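Local coordinates for putative periplasmic protein (Wolinella succinogenes, PDB 3KN3) that has the periplasmic binding protein fold, binds glutathione and is probably the substrate-binding component of a tungstate-type ABC transporter, at residues Ser124-Lys129 / Leu168-Arg173; Lys116-Gly121 / Ile159-Glu164; Arg131-Glu136 / Asp196-Asn201; Gly139-Pro142 / Trp147-Glu150. One frame throughout, in Å; residues are numbered along the deposited sequence.

Contact 1: Ser124-Lys129 / Leu168-Arg173; sequences SGTHSK and LTLTDR
T126 and L170 make a small apolar helix-to-strand contact: the first turn of helix 125-138 rests against the middle of strand 168-172, at the ligand pocket. The touch is methyl to methyl, T126 CG2 lying 3.7 Å from L170 CD2, and the two side chains meet at a slant. The same threonine methyl lies 3.9 Å from the carbonyl O of L170, so it covers both the leucine branch and the backbone beneath. T126 divides its two branches between two tasks: CG2 is anti to the backbone N (chi1 of OG1 -54°) and drops onto the strand, while OG1 is left for the pocket, where it hydrogen-bonds a glycerol that S124 OG also binds. G125 and T126 belong to the glutathione site of this protein, and S124 stands at the N-cap position. A helix starting at the pocket, its N-terminus turned to the binding site, is a recurrent feature of the periplasmic binding protein fold. Here the helix dipole would probably favour an anionic group. Further along the strand, D172 OD1 stays 4.5 Å from T126 OG1 and turns instead to its own helix: D172 is the N-cap of helix 173-182, and OD1 bonds the hydroxyl of T175. Next to it, T171 points away from T126 and its OG1 donates to the backbone O of D172 over 3.0 Å, approaching a lone pair of that oxygen within the plane of the carbonyl group. M155 of helix 155-164 touches both T126 and T171.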
loop_
_atom_site.group_PDB
_atom_site.type_symbol
_atom_site.label_atom_id
_atom_site.label_comp_id
_atom_site.label_asym_id
_atom_site.label_seq_id
_atom_site.Cartn_x
_atom_site.Cartn_y
_atom_site.Cartn_z
ATOM N N SER A 124 8.640 4.443 -6.983
ATOM C CA SER A 124 8.070 3.401 -6.151
ATOM C C SER A 124 6.809 3.912 -5.484
ATOM O O SER A 124 6.657 5.112 -5.280
ATOM C CB SER A 124 9.084 2.985 -5.088
ATOM O OG SER A 124 8.776 1.721 -4.549
ATOM N N GLY A 125 5.909 2.996 -5.148
ATOM C CA GLY A 125 4.706 3.364 -4.423
ATOM C C GLY A 125 5.092 3.725 -3.005
ATOM O O GLY A 125 4.546 4.651 -2.401
ATOM N N THR A 126 6.053 2.972 -2.483
ATOM C CA THR A 126 6.601 3.209 -1.168
ATOM C C THR A 126 7.329 4.550 -1.135
ATOM O O THR A 126 7.214 5.296 -0.167
ATOM C CB THR A 126 7.541 2.064 -0.760
ATOM O OG1 THR A 126 6.837 0.823 -0.880
ATOM C CG2 THR A 126 7.979 2.215 0.666
ATOM N N HIS A 127 8.046 4.880 -2.203
ATOM C CA HIS A 127 8.786 6.134 -2.220
ATOM C C HIS A 127 7.854 7.335 -2.202
ATOM O O HIS A 127 8.089 8.292 -1.474
ATOM C CB HIS A 127 9.759 6.215 -3.402
ATOM C CG HIS A 127 10.623 7.445 -3.392
ATOM N ND1 HIS A 127 11.098 8.030 -4.540
ATOM C CD2 HIS A 127 11.082 8.203 -2.367
ATOM C CE1 HIS A 127 11.819 9.098 -4.228
ATOM N NE2 HIS A 127 11.826 9.221 -2.918
ATOM N N SER A 128 6.792 7.297 -2.995
ATOM C CA SER A 128 5.915 8.465 -3.062
ATOM C C SER A 128 5.060 8.575 -1.802
ATOM O O SER A 128 4.648 9.662 -1.414
ATOM C CB SER A 128 5.053 8.445 -4.317
ATOM O OG SER A 128 4.329 7.239 -4.379
ATOM N N LYS A 129 4.819 7.444 -1.154
ATOM C CA LYS A 129 4.182 7.446 0.152
ATOM C C LYS A 129 5.076 8.098 1.198
ATOM O O LYS A 129 4.633 8.950 1.953
ATOM C CB LYS A 129 3.868 6.027 0.599
ATOM C CG LYS A 129 3.306 5.968 1.997
ATOM C CD LYS A 129 2.079 6.841 2.110
ATOM C CE LYS A 129 1.299 6.519 3.374
ATOM N NZ LYS A 129 0.018 7.255 3.412
ATOM N N LEU A 168 17.671 4.770 9.701
ATOM C CA LEU A 168 16.258 4.409 9.684
ATOM C C LEU A 168 15.696 4.325 8.279
ATOM O O LEU A 168 16.241 4.920 7.342
ATOM C CB LEU A 168 15.452 5.470 10.434
ATOM C CG LEU A 168 15.837 5.746 11.876
ATOM C CD1 LEU A 168 15.054 6.925 12.421
ATOM C CD2 LEU A 168 15.600 4.495 12.692
ATOM N N THR A 169 14.585 3.611 8.137
ATOM C CA THR A 169 13.837 3.672 6.891
ATOM C C THR A 169 12.342 3.349 7.040
ATOM O O THR A 169 11.879 2.864 8.076
ATOM C CB THR A 169 14.473 2.773 5.791
ATOM O OG1 THR A 169 13.942 3.137 4.511
ATOM C CG2 THR A 169 14.185 1.301 6.068
ATOM N N LEU A 170 11.594 3.621 5.975
ATOM C CA LEU A 170 10.173 3.336 5.934
ATOM C C LEU A 170 9.869 2.183 4.976
ATOM O O LEU A 170 10.224 2.226 3.796
ATOM C CB LEU A 170 9.420 4.579 5.499
ATOM C CG LEU A 170 7.912 4.444 5.336
ATOM C CD1 LEU A 170 7.229 5.770 5.685
ATOM C CD2 LEU A 170 7.552 3.977 3.928
ATOM N N THR A 171 9.198 1.156 5.479
ATOM C CA THR A 171 8.891 0.007 4.642
ATOM C C THR A 171 7.496 -0.511 4.923
ATOM O O THR A 171 6.951 -0.317 6.008
ATOM C CB THR A 171 9.886 -1.142 4.860
ATOM O OG1 THR A 171 9.492 -2.260 4.064
ATOM C CG2 THR A 171 9.901 -1.565 6.324
ATOM N N ASP A 172 6.908 -1.165 3.932
ATOM C CA ASP A 172 5.658 -1.859 4.157
ATOM C C ASP A 172 5.936 -3.026 5.103
ATOM O O ASP A 172 7.052 -3.549 5.161
ATOM C CB ASP A 172 5.094 -2.367 2.836
ATOM C CG ASP A 172 5.994 -3.382 2.187
ATOM O OD1 ASP A 172 6.933 -2.981 1.455
ATOM O OD2 ASP A 172 5.773 -4.583 2.437
ATOM N N ARG A 173 4.916 -3.428 5.845
ATOM C CA ARG A 173 5.069 -4.467 6.852
ATOM C C ARG A 173 5.422 -5.816 6.228
ATOM O O ARG A 173 6.209 -6.578 6.781
ATOM C CB ARG A 173 3.787 -4.579 7.676
ATOM C CG ARG A 173 3.884 -5.558 8.810
ATOM C CD ARG A 173 2.604 -5.594 9.600
ATOM N NE ARG A 173 2.319 -4.325 10.268
ATOM C CZ ARG A 173 2.688 -4.053 11.516
ATOM N NH1 ARG A 173 3.370 -4.960 12.211
ATOM N NH2 ARG A 173 2.379 -2.881 12.071
#

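Contact 2: Lys116-Gly121 / Ile159-Glu164; sequences KFVSRG and INIAEE
V118 sets its two methyls against two successive residues of helix 155-164. CG2 faces A162, 3.6 Å from the alanine CA and 3.8 Å from its CB, close enough that the strand reaches the helix backbone itself. CG1 takes the other neighbour, I161, whose CG2 branch comes within 4.0 Å of it; the valine and isoleucine side chains cross at about a right angle. With V118 CG1 anti to the backbone N (chi1 -175°), CG2 is left beside that N and directed at the alanine. The small A162 side chain permits the approach, and the CA atoms of V118 and A162 are 5.7 Å apart. The contact thus lays helix 155-164 over one face of the sheet, as in the three-layered alpha/beta lobes of periplasmic binding proteins; F117, whose side chain points away from this helix, meets W134 of helix 125-138 edge to face. Where strand 117-119 ends, S119 OG accepts from the backbone N of G121 over 3.1 Å, an ST turn that bends the chain into R120 and G121. R120 is a glutathione-site residue. Its NE bonds the backbone O of Q153, just ahead of the helix, and its NH2 forms a salt bridge with D122.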
loop_
_atom_site.group_PDB
_atom_site.type_symbol
_atom_site.label_atom_id
_atom_site.label_comp_id
_atom_site.label_asym_id
_atom_site.label_seq_id
_atom_site.Cartn_x
_atom_site.Cartn_y
_atom_site.Cartn_z
ATOM N N LYS A 116 20.274 9.295 10.408
ATOM C CA LYS A 116 20.302 8.829 9.039
ATOM C C LYS A 116 18.942 8.265 8.654
ATOM O O LYS A 116 18.385 7.420 9.344
ATOM C CB LYS A 116 21.412 7.787 8.839
ATOM C CG LYS A 116 21.487 7.212 7.446
ATOM C CD LYS A 116 22.125 8.179 6.440
ATOM C CE LYS A 116 23.524 8.661 6.847
ATOM N NZ LYS A 116 24.532 7.581 7.083
ATOM N N PHE A 117 18.411 8.756 7.545
ATOM C CA PHE A 117 17.189 8.226 7.004
ATOM C C PHE A 117 17.368 7.859 5.535
ATOM O O PHE A 117 17.741 8.694 4.716
ATOM C CB PHE A 117 16.040 9.223 7.159
ATOM C CG PHE A 117 14.728 8.664 6.731
ATOM C CD1 PHE A 117 13.869 8.105 7.652
ATOM C CD2 PHE A 117 14.380 8.627 5.387
ATOM C CE1 PHE A 117 12.664 7.562 7.250
ATOM C CE2 PHE A 117 13.183 8.082 4.983
ATOM C CZ PHE A 117 12.327 7.545 5.918
ATOM N N VAL A 118 17.062 6.612 5.205
ATOM C CA VAL A 118 17.226 6.117 3.848
ATOM C C VAL A 118 15.919 6.047 3.062
ATOM O O VAL A 118 15.005 5.316 3.411
ATOM C CB VAL A 118 17.878 4.727 3.844
ATOM C CG1 VAL A 118 18.164 4.280 2.398
ATOM C CG2 VAL A 118 19.152 4.740 4.699
ATOM N N SER A 119 15.860 6.798 1.976
ATOM C CA SER A 119 14.697 6.803 1.110
ATOM C C SER A 119 14.904 5.836 -0.064
ATOM O O SER A 119 16.040 5.620 -0.519
ATOM C CB SER A 119 14.457 8.223 0.596
ATOM O OG SER A 119 13.552 8.239 -0.485
ATOM N N ARG A 120 13.805 5.261 -0.551
ATOM C CA ARG A 120 13.848 4.410 -1.738
ATOM C C ARG A 120 14.458 5.182 -2.897
ATOM O O ARG A 120 15.218 4.627 -3.678
ATOM C CB ARG A 120 12.440 3.920 -2.133
ATOM C CG ARG A 120 11.881 2.808 -1.265
ATOM C CD ARG A 120 12.497 1.466 -1.578
ATOM N NE ARG A 120 12.191 1.016 -2.939
ATOM C CZ ARG A 120 11.126 0.286 -3.270
ATOM N NH1 ARG A 120 10.239 -0.083 -2.353
ATOM N NH2 ARG A 120 10.943 -0.079 -4.528
ATOM N N GLY A 121 14.103 6.457 -3.018
ATOM C CA GLY A 121 14.605 7.288 -4.100
ATOM C C GLY A 121 14.521 6.655 -5.487
ATOM O O GLY A 121 15.425 6.824 -6.300
ATOM N N ILE A 159 16.537 -1.369 2.862
ATOM C CA ILE A 159 16.573 -1.792 4.258
ATOM C C ILE A 159 18.005 -2.173 4.651
ATOM O O ILE A 159 18.490 -1.835 5.731
ATOM C CB ILE A 159 15.623 -2.974 4.532
ATOM C CG1 ILE A 159 14.170 -2.567 4.279
ATOM C CG2 ILE A 159 15.779 -3.453 5.956
ATOM C CD1 ILE A 159 13.167 -3.614 4.664
ATOM N N ASN A 160 18.695 -2.873 3.767
ATOM C CA ASN A 160 20.069 -3.250 4.076
ATOM C C ASN A 160 20.998 -2.044 4.170
ATOM O O ASN A 160 21.900 -2.003 5.010
ATOM C CB ASN A 160 20.597 -4.290 3.086
ATOM C CG ASN A 160 19.942 -5.651 3.279
ATOM O OD1 ASN A 160 19.746 -6.107 4.416
ATOM N ND2 ASN A 160 19.591 -6.304 2.169
ATOM N N ILE A 161 20.766 -1.056 3.316
ATOM C CA ILE A 161 21.541 0.164 3.392
ATOM C C ILE A 161 21.284 0.862 4.719
ATOM O O ILE A 161 22.235 1.303 5.365
ATOM C CB ILE A 161 21.223 1.094 2.227
ATOM C CG1 ILE A 161 21.818 0.539 0.927
ATOM C CG2 ILE A 161 21.762 2.473 2.488
ATOM C CD1 ILE A 161 21.207 1.165 -0.316
ATOM N N ALA A 162 20.012 0.955 5.133
ATOM C CA ALA A 162 19.686 1.605 6.405
ATOM C C ALA A 162 20.389 0.896 7.552
ATOM O O ALA A 162 20.914 1.529 8.465
ATOM C CB ALA A 162 18.143 1.670 6.662
ATOM N N GLU A 163 20.385 -0.426 7.501
ATOM C CA GLU A 163 21.032 -1.226 8.526
ATOM C C GLU A 163 22.546 -0.970 8.487
ATOM O O GLU A 163 23.185 -0.788 9.524
ATOM C CB GLU A 163 20.702 -2.706 8.309
ATOM C CG GLU A 163 21.023 -3.623 9.475
ATOM C CD GLU A 163 22.502 -4.012 9.564
ATOM O OE1 GLU A 163 23.139 -4.253 8.509
ATOM O OE2 GLU A 163 23.012 -4.091 10.707
ATOM N N GLU A 164 23.106 -0.935 7.284
ATOM C CA GLU A 164 24.542 -0.726 7.117
ATOM C C GLU A 164 24.983 0.595 7.725
ATOM O O GLU A 164 26.003 0.655 8.404
ATOM C CB GLU A 164 24.940 -0.790 5.639
ATOM C CG GLU A 164 25.387 -2.175 5.188
ATOM C CD GLU A 164 24.805 -2.599 3.832
ATOM O OE1 GLU A 164 24.978 -1.863 2.827
ATOM O OE2 GLU A 164 24.189 -3.688 3.775
#

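Contact 3: Arg131-Glu136 / Asp196-Asn201; sequences REVWKE and DNTLKN
Polar and apolar touches join E136 and V133 of helix 125-138 to the short 3-10 segment 197-199. The polar one is a weak hydrogen bond at the solvent-exposed E136, T198 OG1 to E136 OE1 over 2.9 Å. E136 extends fully beyond CG (chi2 -173°), and the glutamate and threonine side chains run past each other in opposite directions, which brings the carboxylate alongside the hydroxyl; E136 OE2 is 3.1 Å from the same oxygen. OE1 also lies 3.6 Å from T198 CB. The apolar touches fall to one branch of V133: CG2 lies 4.0 Å from the carbonyl O of T198 and 4.3 Å from L199 CD2. Within 196-201, D196 OD1 accepts a weak bond from the backbone N of T198, and K200 NZ reaches N197 OD1 at 2.7 Å, tilted 27° from the carbonyl plane. The carbonyl O of T198 also accepts a hydrogen bond from K129 NZ, one turn earlier in helix 125-138. The segment forms part of the link from strand 190-193 to strand 202-208 in the other sheet; helix 103-113 closes over the apolar side, with V103 touching both V133 and L199, and strand 86-90 lies beneath L199 through I88.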
loop_
_atom_site.group_PDB
_atom_site.type_symbol
_atom_site.label_atom_id
_atom_site.label_comp_id
_atom_site.label_asym_id
_atom_site.label_seq_id
_atom_site.Cartn_x
_atom_site.Cartn_y
_atom_site.Cartn_z
ATOM N N ARG A 131 7.507 10.146 0.723
ATOM C CA ARG A 131 7.549 11.573 0.423
ATOM C C ARG A 131 6.326 12.277 0.991
ATOM O O ARG A 131 6.436 13.353 1.565
ATOM C CB ARG A 131 7.670 11.808 -1.086
ATOM C CG ARG A 131 9.049 11.446 -1.626
ATOM C CD ARG A 131 9.112 11.421 -3.147
ATOM N NE ARG A 131 8.914 12.739 -3.738
ATOM C CZ ARG A 131 9.822 13.710 -3.711
ATOM N NH1 ARG A 131 9.556 14.883 -4.276
ATOM N NH2 ARG A 131 10.990 13.512 -3.112
ATOM N N GLU A 132 5.156 11.662 0.842
ATOM C CA GLU A 132 3.938 12.227 1.408
ATOM C C GLU A 132 4.052 12.380 2.925
ATOM O O GLU A 132 3.640 13.391 3.493
ATOM C CB GLU A 132 2.728 11.370 1.047
ATOM C CG GLU A 132 1.650 12.107 0.256
ATOM C CD GLU A 132 0.874 13.141 1.084
ATOM O OE1 GLU A 132 -0.369 13.198 0.937
ATOM O OE2 GLU A 132 1.491 13.896 1.872
ATOM N N VAL A 133 4.618 11.379 3.585
ATOM C CA VAL A 133 4.753 11.445 5.033
ATOM C C VAL A 133 5.633 12.619 5.519
ATOM O O VAL A 133 5.272 13.281 6.504
ATOM C CB VAL A 133 5.243 10.108 5.604
ATOM C CG1 VAL A 133 5.411 10.200 7.117
ATOM C CG2 VAL A 133 4.268 8.981 5.219
ATOM N N TRP A 134 6.770 12.865 4.844
ATOM C CA TRP A 134 7.663 13.989 5.183
ATOM C C TRP A 134 6.963 15.321 4.965
ATOM O O TRP A 134 7.102 16.246 5.746
ATOM C CB TRP A 134 8.976 13.970 4.361
ATOM C CG TRP A 134 9.957 12.969 4.853
ATOM C CD1 TRP A 134 10.266 11.772 4.278
ATOM C CD2 TRP A 134 10.742 13.053 6.049
ATOM N NE1 TRP A 134 11.190 11.104 5.042
ATOM C CE2 TRP A 134 11.502 11.870 6.133
ATOM C CE3 TRP A 134 10.881 14.014 7.051
ATOM C CZ2 TRP A 134 12.381 11.625 7.178
ATOM C CZ3 TRP A 134 11.750 13.771 8.083
ATOM C CH2 TRP A 134 12.489 12.587 8.144
ATOM N N LYS A 135 6.227 15.405 3.870
ATOM C CA LYS A 135 5.452 16.589 3.544
ATOM C C LYS A 135 4.451 16.913 4.658
ATOM O O LYS A 135 4.378 18.051 5.116
ATOM C CB LYS A 135 4.724 16.356 2.222
ATOM C CG LYS A 135 4.370 17.596 1.457
ATOM C CD LYS A 135 4.516 17.317 -0.029
ATOM C CE LYS A 135 3.907 15.962 -0.410
ATOM N NZ LYS A 135 4.168 15.609 -1.844
ATOM N N GLU A 136 3.699 15.902 5.098
ATOM C CA GLU A 136 2.750 16.067 6.198
ATOM C C GLU A 136 3.459 16.436 7.498
ATOM O O GLU A 136 2.940 17.208 8.300
ATOM C CB GLU A 136 1.922 14.797 6.417
ATOM C CG GLU A 136 0.953 14.441 5.291
ATOM C CD GLU A 136 0.038 13.259 5.643
ATOM O OE1 GLU A 136 -0.401 13.165 6.815
ATOM O OE2 GLU A 136 -0.248 12.426 4.746
ATOM N N ASP A 196 0.322 5.184 13.541
ATOM C CA ASP A 196 -0.110 6.508 13.126
ATOM C C ASP A 196 -0.998 6.387 11.857
ATOM O O ASP A 196 -0.698 5.600 10.960
ATOM C CB ASP A 196 1.138 7.371 12.904
ATOM C CG ASP A 196 0.856 8.861 12.990
ATOM O OD1 ASP A 196 -0.077 9.339 12.299
ATOM O OD2 ASP A 196 1.580 9.563 13.735
ATOM N N ASN A 197 -2.097 7.134 11.790
ATOM C CA ASN A 197 -2.991 7.066 10.629
ATOM C C ASN A 197 -2.322 7.390 9.304
ATOM O O ASN A 197 -2.692 6.866 8.265
ATOM C CB ASN A 197 -4.206 7.983 10.802
ATOM C CG ASN A 197 -5.448 7.234 11.262
ATOM O OD1 ASN A 197 -5.393 6.045 11.566
ATOM N ND2 ASN A 197 -6.572 7.932 11.321
ATOM N N THR A 198 -1.341 8.273 9.327
ATOM C CA THR A 198 -0.668 8.634 8.087
ATOM C C THR A 198 0.215 7.489 7.525
ATOM O O THR A 198 0.696 7.563 6.393
ATOM C CB THR A 198 0.114 9.950 8.249
ATOM O OG1 THR A 198 0.498 10.444 6.964
ATOM C CG2 THR A 198 1.344 9.749 9.114
ATOM N N LEU A 199 0.404 6.427 8.310
ATOM C CA LEU A 199 1.168 5.257 7.867
ATOM C C LEU A 199 0.288 4.134 7.297
ATOM O O LEU A 199 0.779 3.072 6.909
ATOM C CB LEU A 199 2.021 4.714 9.014
ATOM C CG LEU A 199 3.184 5.652 9.392
ATOM C CD1 LEU A 199 3.961 5.118 10.581
ATOM C CD2 LEU A 199 4.101 5.890 8.186
ATOM N N LYS A 200 -1.013 4.366 7.244
ATOM C CA LYS A 200 -1.915 3.340 6.760
ATOM C C LYS A 200 -1.832 3.174 5.244
ATOM O O LYS A 200 -1.609 4.131 4.505
ATOM C CB LYS A 200 -3.343 3.592 7.257
ATOM C CG LYS A 200 -3.720 2.674 8.425
ATOM C CD LYS A 200 -4.088 3.414 9.697
ATOM C CE LYS A 200 -5.592 3.684 9.763
ATOM N NZ LYS A 200 -6.180 3.536 11.141
ATOM N N ASN A 201 -1.982 1.933 4.804
ATOM C CA ASN A 201 -1.840 1.561 3.399
ATOM C C ASN A 201 -3.182 1.157 2.783
ATOM O O ASN A 201 -3.882 0.295 3.315
ATOM C CB ASN A 201 -0.870 0.385 3.280
ATOM C CG ASN A 201 -0.318 0.213 1.863
ATOM O OD1 ASN A 201 -0.455 1.101 1.015
ATOM N ND2 ASN A 201 0.332 -0.923 1.613
#

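Contact 4: Gly139-Pro142 / Trp147-Glu150; sequences GKIP and WYIE
P142 points CG at one face of Y148, the two side chains crossing at about a right angle. Its CG stands 4.1 Å from the ring centroid and 25° off the normal, a CH-pi contact displaced toward the CD2 rim, with CG to Y148 CD2 at 3.7 Å. The same proline edge also meets the indole: P142 CG and CB are each 3.7 Å from W147 CH2, and the proline and tryptophan side chains again cross at about a right angle. P142 thus fits between two consecutive aromatic residues. W147 reaches it with CG between the backbone N and carbonyl carbon (chi1 49°), which turns the six-membered ring back toward the proline, while Y148 CB covers one indole face. The carbonyl O of P142 adds a further touch, 3.4 Å from Y148 CB. At the far end of the phenol, I141 CG2 approaches Y148 OH at 4.0 Å. That hydroxyl is tied to E130 of helix 125-138 and, weakly, to S119 of the neighbouring strand, which fixes the phenol end, while P142 CG against the face would probably hinder turning of the ring. With an alanine here in place of Y148, P142 CG would probably lose its aromatic face and E130 OE2 its phenol partner. W134 of helix 125-138 packs on P142 and meets Y148 edge to face. G139, with positive phi, ends that helix, and the chain turns back through P142 into strand 148-150, which pairs parallel to strand 117-119: a beta-alpha-beta crossover in the alpha/beta lobe of a periplasmic binding protein.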
loop_
_atom_site.group_PDB
_atom_site.type_symbol
_atom_site.label_atom_id
_atom_site.label_comp_id
_atom_site.label_asym_id
_atom_site.label_seq_id
_atom_site.Cartn_x
_atom_site.Cartn_y
_atom_site.Cartn_z
ATOM N N GLY A 139 6.184 19.699 6.292
ATOM C CA GLY A 139 5.782 20.619 5.244
ATOM C C GLY A 139 6.757 20.673 4.070
ATOM O O GLY A 139 6.597 21.479 3.156
ATOM N N LYS A 140 7.769 19.809 4.093
ATOM C CA LYS A 140 8.742 19.729 3.003
ATOM C C LYS A 140 9.456 18.378 2.999
ATOM O O LYS A 140 9.583 17.722 4.035
ATOM C CB LYS A 140 9.776 20.838 3.117
ATOM C CG LYS A 140 10.597 20.747 4.382
ATOM C CD LYS A 140 11.886 21.520 4.253
ATOM C CE LYS A 140 12.756 21.347 5.493
ATOM N NZ LYS A 140 13.082 19.915 5.749
ATOM N N ILE A 141 9.917 17.959 1.829
ATOM C CA ILE A 141 10.755 16.776 1.747
ATOM C C ILE A 141 12.190 17.205 1.942
ATOM O O ILE A 141 12.685 18.047 1.210
ATOM C CB ILE A 141 10.634 16.118 0.399
ATOM C CG1 ILE A 141 9.197 16.249 -0.109
ATOM C CG2 ILE A 141 11.124 14.678 0.479
ATOM C CD1 ILE A 141 8.419 14.978 -0.083
ATOM N N PRO A 142 12.863 16.641 2.945
ATOM C CA PRO A 142 14.233 17.067 3.273
ATOM C C PRO A 142 15.269 16.568 2.246
ATOM O O PRO A 142 16.371 16.165 2.611
ATOM C CB PRO A 142 14.473 16.427 4.641
ATOM C CG PRO A 142 13.599 15.193 4.635
ATOM C CD PRO A 142 12.393 15.529 3.788
ATOM N N TRP A 147 21.682 14.150 6.135
ATOM C CA TRP A 147 21.257 12.875 6.745
ATOM C C TRP A 147 20.200 12.111 5.930
ATOM O O TRP A 147 19.887 10.961 6.225
ATOM C CB TRP A 147 20.735 13.119 8.172
ATOM C CG TRP A 147 19.752 14.237 8.210
ATOM C CD1 TRP A 147 20.025 15.552 8.399
ATOM C CD2 TRP A 147 18.338 14.145 7.996
ATOM N NE1 TRP A 147 18.875 16.286 8.333
ATOM C CE2 TRP A 147 17.819 15.443 8.092
ATOM C CE3 TRP A 147 17.459 13.087 7.752
ATOM C CZ2 TRP A 147 16.468 15.716 7.948
ATOM C CZ3 TRP A 147 16.115 13.361 7.608
ATOM C CH2 TRP A 147 15.633 14.663 7.705
ATOM N N TYR A 148 19.660 12.763 4.909
ATOM C CA TYR A 148 18.609 12.180 4.082
ATOM C C TYR A 148 19.193 11.582 2.791
ATOM O O TYR A 148 19.528 12.294 1.856
ATOM C CB TYR A 148 17.533 13.239 3.787
ATOM C CG TYR A 148 16.346 12.722 3.018
ATOM C CD1 TYR A 148 16.225 12.932 1.645
ATOM C CD2 TYR A 148 15.343 12.024 3.663
ATOM C CE1 TYR A 148 15.124 12.443 0.938
ATOM C CE2 TYR A 148 14.253 11.542 2.980
ATOM C CZ TYR A 148 14.137 11.747 1.622
ATOM O OH TYR A 148 13.022 11.243 0.977
ATOM N N ILE A 149 19.308 10.262 2.764
ATOM C CA ILE A 149 19.934 9.540 1.669
ATOM C C ILE A 149 18.883 8.850 0.764
ATOM O O ILE A 149 17.953 8.201 1.252
ATOM C CB ILE A 149 20.981 8.520 2.209
ATOM C CG1 ILE A 149 22.302 9.223 2.508
ATOM C CG2 ILE A 149 21.272 7.405 1.198
ATOM C CD1 ILE A 149 22.205 10.279 3.579
ATOM N N GLU A 150 19.037 9.019 -0.549
ATOM C CA GLU A 150 18.207 8.340 -1.546
ATOM C C GLU A 150 18.986 7.177 -2.170
ATOM O O GLU A 150 19.959 7.383 -2.886
ATOM C CB GLU A 150 17.745 9.324 -2.625
ATOM C CG GLU A 150 17.656 10.774 -2.135
ATOM C CD GLU A 150 16.503 11.554 -2.757
ATOM O OE1 GLU A 150 16.698 12.741 -3.102
ATOM O OE2 GLU A 150 15.403 10.981 -2.897
#

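Overall arrangement
All four contacts lie in one lobe of the two-lobed chain, around the five-stranded mixed sheet ordered 148-150, 117-119, 168-172, 86-90, 190-193. Helix 125-138 carries one side of contacts 1 and 3, whose centres are 10 Å apart, and it links the strands of contacts 2 and 4. Contacts 1 and 2, 11 Å apart, meet through T169 OG1 and V118 O on neighbouring strands; contact 4 joins contact 2 by backbone pairing of 117-119 with 148-150. Along the chain contacts 1, 2 and 3 interlock, and contact 4 is nested inside each of their loops. Glutathione-site residues R120, G125, T126 and N201 fall within contacts 1 to 3, so segments that build the lobe also supply part of the site.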